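Local coordinates for protein polycyclic ketone monooxygenase (Myceliophthora thermophila, PDB 5MQ6) that uses FAD and NADPH to insert one oxygen atom next to the carbonyl of ketones, polycyclic ones above all, yielding esters or lactones, at residues 192-197 with 213-219; 558-562 with 643-647. All coordinates share one frame; numbering follows the deposited sequence.

Interaction 1: residues 192-197 with 213-219; sequences SRLWSL and KLQARYV
Leu-197 and Trp-195 meet Val-219 from one side of an antiparallel strand pair. Leu-197 N lies 2.7 Å from Leu-214 O, an almost straight bond (175°), and Leu-197 O accepts from Leu-214 N. Trp-195 and Ala-216 form the next hydrogen-bonded pair. With strand 181-189, the beta hairpin 194-201/210-216 forms a three-stranded antiparallel meander, consistent with the one that accompanies the Rossmann-type FAD-binding domain of such flavoproteins. At Arg-217 the chain turns a corner, which brings Val-219 against the face that carries Trp-195 and Leu-197; its CG2 sits 3.6 Å from Trp-195 CB and 3.8 Å from Leu-197 CD1. A branched valine fits here, one methyl serving both neighbours, and an apolar Leu-197 suits the interior, where it also packs on Val-183 and Ile-82. The indole meets Arg-217 O at its edge, in plane, and its NE1 donates to Pro-525 O, satisfying a buried polar atom. Beside Ser-196 and Gln-215, which share the opposite face, buried Leu-194 crosses Gln-215 at about a right angle and lays CD2 3.6 Å from Ala-216 O. An amide suits Gln-215: NE2 donates to Ser-196 OG at 3.2 Å, while OE1 accepts from Arg-78.

Interaction 2: residues 558-562 with 643-647; sequences TAEDR and DGSLK
Arg-562 reaches Gly-644 by a chain that starts with CG anti to its own carbonyl carbon (chi1 -76°) and then bends at chi3 (54°), which swings the guanidinium over to the backbone of the loop 643-647. In Thr-558, one helical turn earlier, chi1 of -57° puts OG1 beside the backbone N and CG2 anti to it, directing the methyl at the same glycine. NH1 of Arg-562 donates to Gly-644 O at 2.9 Å, coming in on a lone pair in the carbonyl plane, although the oxygen is tilted out of the guanidinium plane. A weak second bond runs from NH1 to Ser-645 O, which lies at the guanidinium edge; a water bridges the two residues, accepting from NH2 and donating weakly to Ser-645 O. A long, flexible arginine suits this exposed place, where NH1 alone meets two successive loop carbonyls. Thr-558 CG2 packs 3.5 Å from Gly-644 O and 3.8 Å from Leu-646 CG, while its OG1 turns back to Gln-554 O. Positive phi at Gly-644 suits a residue without a side chain, and an Asx turn, in which Asp-643 OD1 accepts from Ser-645 N at 2.9 Å, forms the bend there. Leu-646 adds CD1, 4.1 Å from Ala-559 CB, where a small residue lets the loop come close to the helix. Cut back to an alanine, Leu-646 would probably leave a gap beside Thr-558 CG2 and Ala-559 CB, with the loop held here mainly by the arginine. The contact ties the C-terminal end of helix 541-562 to the loop linking helix 630-641 to strand 649-653, with Ile-651 of that strand touching both Ala-559 and Leu-646, and strand 567-571 meeting Ala-559.

How the interactions relate
Interaction 1 is largely buried and belongs to the hairpin of the FAD-binding part, with Leu-197 against Val-183, a residue of the flavin site; interaction 2 is partly exposed and lies away from the annotated sites. Their chemistry follows: paired backbone bonds and apolar side chains in the first, an arginine and a water on loop carbonyls beside a small apolar patch in the second. They hold different elements, with centres about 22 Å apart, yet they touch: Tyr-218 OH and Glu-560 OE2 lie 2.6 Å apart, a probable hydrogen bond. Strand 567-571 is shared by both, touched by Tyr-218 and by Ala-559.

Interaction 1: residues 192-197 with 213-219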
ATOM      1  N   SER A 192      -1.333 -35.437  -2.065  1.00 33.02           N
ATOM      2  CA  SER A 192      -0.129 -35.126  -2.821  1.00 29.50           C
ATOM      3  C   SER A 192       0.831 -34.062  -2.188  1.00 24.87           C
ATOM      4  O   SER A 192       1.912 -33.822  -2.736  1.00 26.84           O
ATOM      5  CB  SER A 192      -0.563 -34.580  -4.135  1.00 31.46           C
ATOM      6  OG  SER A 192      -1.321 -33.437  -3.901  1.00 36.96           O
ATOM      7  N   ARG A 193       0.441 -33.435  -1.079  1.00 20.66           N
ATOM      8  CA  ARG A 193       1.288 -32.452  -0.428  1.00 25.43           C
ATOM      9  C   ARG A 193       1.677 -31.300  -1.378  1.00 21.26           C
ATOM     10  O   ARG A 193       2.844 -31.036  -1.586  1.00 18.57           O
ATOM     11  CB  ARG A 193       2.577 -33.119   0.030  1.00 29.81           C
ATOM     12  CG  ARG A 193       2.300 -34.380   0.815  1.00 40.37           C
ATOM     13  CD  ARG A 193       2.289 -34.058   2.249  1.00 44.14           C
ATOM     14  NE  ARG A 193       2.819 -35.073   3.127  1.00 62.57           N
ATOM     15  CZ  ARG A 193       4.045 -35.569   3.068  1.00 70.94           C
ATOM     16  NH1 ARG A 193       4.879 -35.273   2.088  1.00 66.37           N
ATOM     17  NH2 ARG A 193       4.429 -36.445   3.974  1.00 91.13           N
ATOM     18  N   LEU A 194       0.673 -30.721  -2.020  1.00 20.44           N
ATOM     19  CA  LEU A 194       0.874 -29.611  -2.927  1.00 19.77           C
ATOM     20  C   LEU A 194      -0.261 -28.648  -2.709  1.00 20.02           C
ATOM     21  O   LEU A 194      -1.355 -29.052  -2.307  1.00 17.83           O
ATOM     22  CB  LEU A 194       0.847 -30.079  -4.370  1.00 20.60           C
ATOM     23  CG  LEU A 194       2.064 -30.837  -4.893  1.00 23.03           C
ATOM     24  CD1 LEU A 194       1.784 -31.562  -6.220  1.00 22.83           C
ATOM     25  CD2 LEU A 194       3.302 -29.977  -5.068  1.00 22.00           C
ATOM     26  N   TRP A 195       0.026 -27.370  -2.936  1.00 17.24           N
ATOM     27  CA  TRP A 195      -0.991 -26.360  -3.059  1.00 17.83           C
ATOM     28  C   TRP A 195      -1.565 -26.400  -4.508  1.00 17.69           C
ATOM     29  O   TRP A 195      -0.799 -26.585  -5.449  1.00 17.26           O
ATOM     30  CB  TRP A 195      -0.363 -24.973  -2.824  1.00 17.70           C
ATOM     31  CG  TRP A 195      -0.047 -24.752  -1.420  1.00 15.26           C
ATOM     32  CD1 TRP A 195       1.197 -24.880  -0.825  1.00 19.25           C
ATOM     33  CD2 TRP A 195      -0.951 -24.411  -0.408  1.00 17.77           C
ATOM     34  NE1 TRP A 195       1.105 -24.621   0.542  1.00 18.03           N
ATOM     35  CE2 TRP A 195      -0.194 -24.294   0.823  1.00 18.95           C
ATOM     36  CE3 TRP A 195      -2.320 -24.107  -0.398  1.00 18.20           C
ATOM     37  CZ2 TRP A 195      -0.789 -23.949   2.052  1.00 20.07           C
ATOM     38  CZ3 TRP A 195      -2.915 -23.753   0.852  1.00 20.65           C
ATOM     39  CH2 TRP A 195      -2.141 -23.679   2.032  1.00 22.20           C
ATOM     40  N   SER A 196      -2.889 -26.246  -4.646  1.00 15.00           N
ATOM     41  CA  SER A 196      -3.559 -26.020  -5.907  1.00 16.11           C
ATOM     42  C   SER A 196      -4.163 -24.608  -5.909  1.00 16.83           C
ATOM     43  O   SER A 196      -4.877 -24.230  -4.976  1.00 17.09           O
ATOM     44  CB  SER A 196      -4.712 -26.971  -6.024  1.00 19.49           C
ATOM     45  OG  SER A 196      -4.246 -28.289  -6.243  1.00 19.80           O
ATOM     46  N   LEU A 197      -3.893 -23.875  -6.969  1.00 14.81           N
ATOM     47  CA  LEU A 197      -4.498 -22.602  -7.182  1.00 17.42           C
ATOM     48  C   LEU A 197      -5.538 -22.691  -8.293  1.00 18.73           C
ATOM     49  O   LEU A 197      -5.230 -23.248  -9.339  1.00 18.93           O
ATOM     50  CB  LEU A 197      -3.436 -21.608  -7.575  1.00 18.37           C
ATOM     51  CG  LEU A 197      -2.508 -21.047  -6.473  1.00 19.80           C
ATOM     52  CD1 LEU A 197      -1.549 -22.097  -5.964  1.00 21.07           C
ATOM     53  CD2 LEU A 197      -1.785 -19.811  -6.991  1.00 24.74           C
ATOM     54  N   LYS A 213      -5.954 -24.724 -13.236  1.00 16.98           N
ATOM     55  CA  LYS A 213      -5.556 -25.282 -11.977  1.00 18.12           C
ATOM     56  C   LYS A 213      -4.046 -25.458 -11.979  1.00 19.26           C
ATOM     57  O   LYS A 213      -3.503 -26.169 -12.833  1.00 18.73           O
ATOM     58  CB  LYS A 213      -6.224 -26.580 -11.721  1.00 19.55           C
ATOM     59  CG  LYS A 213      -5.876 -27.165 -10.343  1.00 20.50           C
ATOM     60  CD  LYS A 213      -6.735 -28.368 -10.004  1.00 20.17           C
ATOM     61  CE  LYS A 213      -6.010 -29.270  -9.074  1.00 21.46           C
ATOM     62  NZ  LYS A 213      -6.957 -30.242  -8.522  1.00 22.53           N
ATOM     63  N   LEU A 214      -3.368 -24.796 -11.036  1.00 17.59           N
ATOM     64  CA  LEU A 214      -1.913 -24.795 -11.030  1.00 18.76           C
ATOM     65  C   LEU A 214      -1.476 -25.291  -9.709  1.00 21.30           C
ATOM     66  O   LEU A 214      -2.097 -24.942  -8.730  1.00 19.83           O
ATOM     67  CB  LEU A 214      -1.363 -23.426 -11.266  1.00 19.51           C
ATOM     68  CG  LEU A 214      -1.861 -22.709 -12.480  1.00 20.28           C
ATOM     69  CD1 LEU A 214      -1.449 -21.259 -12.540  1.00 20.05           C
ATOM     70  CD2 LEU A 214      -1.371 -23.413 -13.738  1.00 21.40           C
ATOM     71  N   GLN A 215      -0.427 -26.111  -9.695  1.00 19.47           N
ATOM     72  CA  GLN A 215       0.074 -26.631  -8.448  1.00 18.67           C
ATOM     73  C   GLN A 215       1.481 -26.224  -8.099  1.00 17.22           C
ATOM     74  O   GLN A 215       2.281 -25.951  -8.969  1.00 18.18           O
ATOM     75  CB  GLN A 215      -0.041 -28.135  -8.419  1.00 19.38           C
ATOM     76  CG  GLN A 215      -1.502 -28.618  -8.449  1.00 21.20           C
ATOM     77  CD  GLN A 215      -1.591 -30.109  -8.302  1.00 24.02           C
ATOM     78  OE1 GLN A 215      -1.105 -30.877  -9.136  1.00 24.51           O
ATOM     79  NE2 GLN A 215      -2.172 -30.530  -7.203  1.00 30.10           N
ATOM     80  N   ALA A 216       1.766 -26.149  -6.814  1.00 15.58           N
ATOM     81  CA  ALA A 216       3.110 -25.772  -6.358  1.00 17.25           C
ATOM     82  C   ALA A 216       3.451 -26.372  -5.031  1.00 17.22           C
ATOM     83  O   ALA A 216       2.564 -26.557  -4.224  1.00 17.86           O
ATOM     84  CB  ALA A 216       3.226 -24.248  -6.253  1.00 17.70           C
ATOM     85  N   ARG A 217       4.736 -26.488  -4.728  1.00 17.30           N
ATOM     86  CA  ARG A 217       5.166 -26.958  -3.375  1.00 15.10           C
ATOM     87  C   ARG A 217       5.010 -25.841  -2.361  1.00 14.65           C
ATOM     88  O   ARG A 217       4.629 -26.074  -1.268  1.00 17.92           O
ATOM     89  CB  ARG A 217       6.663 -27.375  -3.435  1.00 14.80           C
ATOM     90  CG  ARG A 217       6.865 -28.576  -4.361  1.00 14.85           C
ATOM     91  CD  ARG A 217       8.353 -28.885  -4.321  1.00 16.71           C
ATOM     92  NE  ARG A 217       8.708 -29.998  -5.101  1.00 17.55           N
ATOM     93  CZ  ARG A 217       9.931 -30.440  -5.300  1.00 19.11           C
ATOM     94  NH1 ARG A 217      10.960 -29.894  -4.685  1.00 18.98           N
ATOM     95  NH2 ARG A 217      10.082 -31.511  -6.061  1.00 19.02           N
ATOM     96  N   TYR A 218       5.324 -24.617  -2.764  1.00 14.41           N
ATOM     97  CA  TYR A 218       5.227 -23.445  -1.959  1.00 14.36           C
ATOM     98  C   TYR A 218       4.411 -22.355  -2.645  1.00 15.92           C
ATOM     99  O   TYR A 218       4.565 -22.150  -3.914  1.00 14.22           O
ATOM    100  CB  TYR A 218       6.629 -22.891  -1.807  1.00 15.26           C
ATOM    101  CG  TYR A 218       7.583 -23.600  -0.904  1.00 14.83           C
ATOM    102  CD1 TYR A 218       7.621 -23.351   0.482  1.00 14.38           C
ATOM    103  CD2 TYR A 218       8.540 -24.488  -1.420  1.00 15.65           C
ATOM    104  CE1 TYR A 218       8.582 -23.927   1.312  1.00 13.35           C
ATOM    105  CE2 TYR A 218       9.467 -25.069  -0.585  1.00 15.68           C
ATOM    106  CZ  TYR A 218       9.504 -24.790   0.741  1.00 15.00           C
ATOM    107  OH  TYR A 218      10.485 -25.459   1.470  1.00 17.42           O
ATOM    108  N   VAL A 219       3.642 -21.627  -1.842  1.00 13.57           N
ATOM    109  CA  VAL A 219       2.967 -20.432  -2.355  1.00 14.96           C
ATOM    110  C   VAL A 219       3.436 -19.238  -1.557  1.00 13.37           C
ATOM    111  O   VAL A 219       3.358 -19.226  -0.393  1.00 14.82           O
ATOM    112  CB  VAL A 219       1.440 -20.541  -2.289  1.00 16.07           C
ATOM    113  CG1 VAL A 219       0.723 -19.204  -2.629  1.00 15.67           C
ATOM    114  CG2 VAL A 219       0.945 -21.677  -3.169  1.00 16.38           C
TER

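Interaction 2: residues 558-562 with 643-647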
ATOM      1  N   THR A 558      16.924 -22.309   4.660  1.00 15.53           N
ATOM      2  CA  THR A 558      17.299 -23.086   5.807  1.00 17.09           C
ATOM      3  C   THR A 558      16.619 -24.431   5.829  1.00 16.54           C
ATOM      4  O   THR A 558      17.251 -25.431   6.015  1.00 14.87           O
ATOM      5  CB  THR A 558      17.013 -22.352   7.118  1.00 17.00           C
ATOM      6  OG1 THR A 558      17.708 -21.118   7.084  1.00 18.42           O
ATOM      7  CG2 THR A 558      17.505 -23.100   8.344  1.00 19.38           C
ATOM      8  N   ALA A 559      15.324 -24.430   5.689  1.00 17.00           N
ATOM      9  CA  ALA A 559      14.524 -25.642   5.744  1.00 16.74           C
ATOM     10  C   ALA A 559      14.935 -26.563   4.616  1.00 16.96           C
ATOM     11  O   ALA A 559      15.191 -27.762   4.874  1.00 20.38           O
ATOM     12  CB  ALA A 559      13.004 -25.303   5.682  1.00 16.66           C
ATOM     13  N   GLU A 560      15.080 -26.019   3.388  1.00 16.37           N
ATOM     14  CA  GLU A 560      15.467 -26.842   2.218  1.00 17.28           C
ATOM     15  C   GLU A 560      16.853 -27.464   2.497  1.00 19.11           C
ATOM     16  O   GLU A 560      17.073 -28.614   2.203  1.00 17.22           O
ATOM     17  CB  GLU A 560      15.533 -26.000   0.905  1.00 16.97           C
ATOM     18  CG  GLU A 560      14.139 -25.562   0.408  1.00 15.42           C
ATOM     19  CD  GLU A 560      13.342 -26.771  -0.160  1.00 17.64           C
ATOM     20  OE1 GLU A 560      13.844 -27.505  -1.057  1.00 22.35           O
ATOM     21  OE2 GLU A 560      12.228 -27.039   0.308  1.00 18.91           O
ATOM     22  N   ASP A 561      17.775 -26.670   3.040  1.00 18.46           N
ATOM     23  CA  ASP A 561      19.104 -27.166   3.294  1.00 17.35           C
ATOM     24  C   ASP A 561      19.059 -28.263   4.388  1.00 16.89           C
ATOM     25  O   ASP A 561      19.709 -29.282   4.277  1.00 17.91           O
ATOM     26  CB  ASP A 561      20.033 -26.106   3.751  1.00 21.59           C
ATOM     27  CG  ASP A 561      20.525 -25.174   2.636  1.00 27.04           C
ATOM     28  OD1 ASP A 561      20.474 -25.481   1.417  1.00 33.92           O
ATOM     29  OD2 ASP A 561      21.031 -24.093   3.013  1.00 33.54           O
ATOM     30  N   ARG A 562      18.291 -28.062   5.421  1.00 16.92           N
ATOM     31  CA  ARG A 562      18.190 -29.058   6.465  1.00 18.75           C
ATOM     32  C   ARG A 562      17.638 -30.404   6.032  1.00 22.72           C
ATOM     33  O   ARG A 562      18.141 -31.428   6.508  1.00 20.16           O
ATOM     34  CB  ARG A 562      17.436 -28.522   7.654  1.00 20.74           C
ATOM     35  CG  ARG A 562      18.280 -27.575   8.497  1.00 21.24           C
ATOM     36  CD  ARG A 562      17.514 -27.001   9.637  1.00 21.63           C
ATOM     37  NE  ARG A 562      16.885 -28.025  10.490  1.00 22.85           N
ATOM     38  CZ  ARG A 562      16.179 -27.741  11.562  1.00 21.86           C
ATOM     39  NH1 ARG A 562      15.951 -26.497  11.938  1.00 22.04           N
ATOM     40  NH2 ARG A 562      15.665 -28.698  12.258  1.00 28.70           N
ATOM     41  N   ASP A 643      20.914 -19.322  13.846  1.00 24.73           N
ATOM     42  CA  ASP A 643      21.502 -20.619  14.056  1.00 27.63           C
ATOM     43  C   ASP A 643      20.882 -21.786  13.277  1.00 30.22           C
ATOM     44  O   ASP A 643      21.233 -22.942  13.556  1.00 25.07           O
ATOM     45  CB  ASP A 643      21.559 -20.895  15.534  1.00 29.89           C
ATOM     46  CG  ASP A 643      20.249 -21.164  16.110  1.00 29.54           C
ATOM     47  OD1 ASP A 643      19.164 -21.144  15.480  1.00 33.99           O
ATOM     48  OD2 ASP A 643      20.332 -21.341  17.287  1.00 33.45           O
ATOM     49  N   GLY A 644      19.985 -21.473  12.324  1.00 28.95           N
ATOM     50  CA  GLY A 644      19.312 -22.469  11.519  1.00 23.89           C
ATOM     51  C   GLY A 644      18.297 -23.298  12.266  1.00 22.20           C
ATOM     52  O   GLY A 644      17.712 -24.240  11.640  1.00 20.26           O
ATOM     53  N   SER A 645      18.043 -22.993  13.567  1.00 20.26           N
ATOM     54  CA  SER A 645      17.109 -23.835  14.353  1.00 19.58           C
ATOM     55  C   SER A 645      15.643 -23.692  13.913  1.00 18.76           C
ATOM     56  O   SER A 645      14.838 -24.577  14.124  1.00 18.48           O
ATOM     57  CB  SER A 645      17.246 -23.580  15.853  1.00 25.18           C
ATOM     58  OG  SER A 645      16.990 -22.223  16.188  1.00 33.33           O
ATOM     59  N   LEU A 646      15.267 -22.531  13.362  1.00 20.19           N
ATOM     60  CA  LEU A 646      13.913 -22.293  12.960  1.00 17.70           C
ATOM     61  C   LEU A 646      12.915 -22.608  14.049  1.00 18.71           C
ATOM     62  O   LEU A 646      11.951 -23.366  13.897  1.00 17.73           O
ATOM     63  CB  LEU A 646      13.614 -23.028  11.676  1.00 17.08           C
ATOM     64  CG  LEU A 646      14.311 -22.602  10.399  1.00 18.90           C
ATOM     65  CD1 LEU A 646      13.749 -23.475   9.242  1.00 19.81           C
ATOM     66  CD2 LEU A 646      14.218 -21.138   9.989  1.00 19.65           C
ATOM     67  N   LYS A 647      13.163 -22.016  15.182  1.00 21.40           N
ATOM     68  CA  LYS A 647      12.448 -22.353  16.399  1.00 24.18           C
ATOM     69  C   LYS A 647      10.982 -22.115  16.192  1.00 24.08           C
ATOM     70  O   LYS A 647      10.631 -21.077  15.658  1.00 26.97           O
ATOM     71  CB  LYS A 647      12.956 -21.485  17.566  1.00 27.36           C
ATOM     72  CG  LYS A 647      12.180 -21.828  18.841  1.00 35.79           C
ATOM     73  CD  LYS A 647      12.717 -21.128  20.121  1.00 46.07           C
ATOM     74  CE  LYS A 647      11.875 -21.462  21.352  1.00 52.08           C
ATOM     75  NZ  LYS A 647      11.904 -20.344  22.359  1.00 61.89           N
TER
HETATM   76  O   HOH W   1      13.911 -27.839  14.606  1.00 28.76           O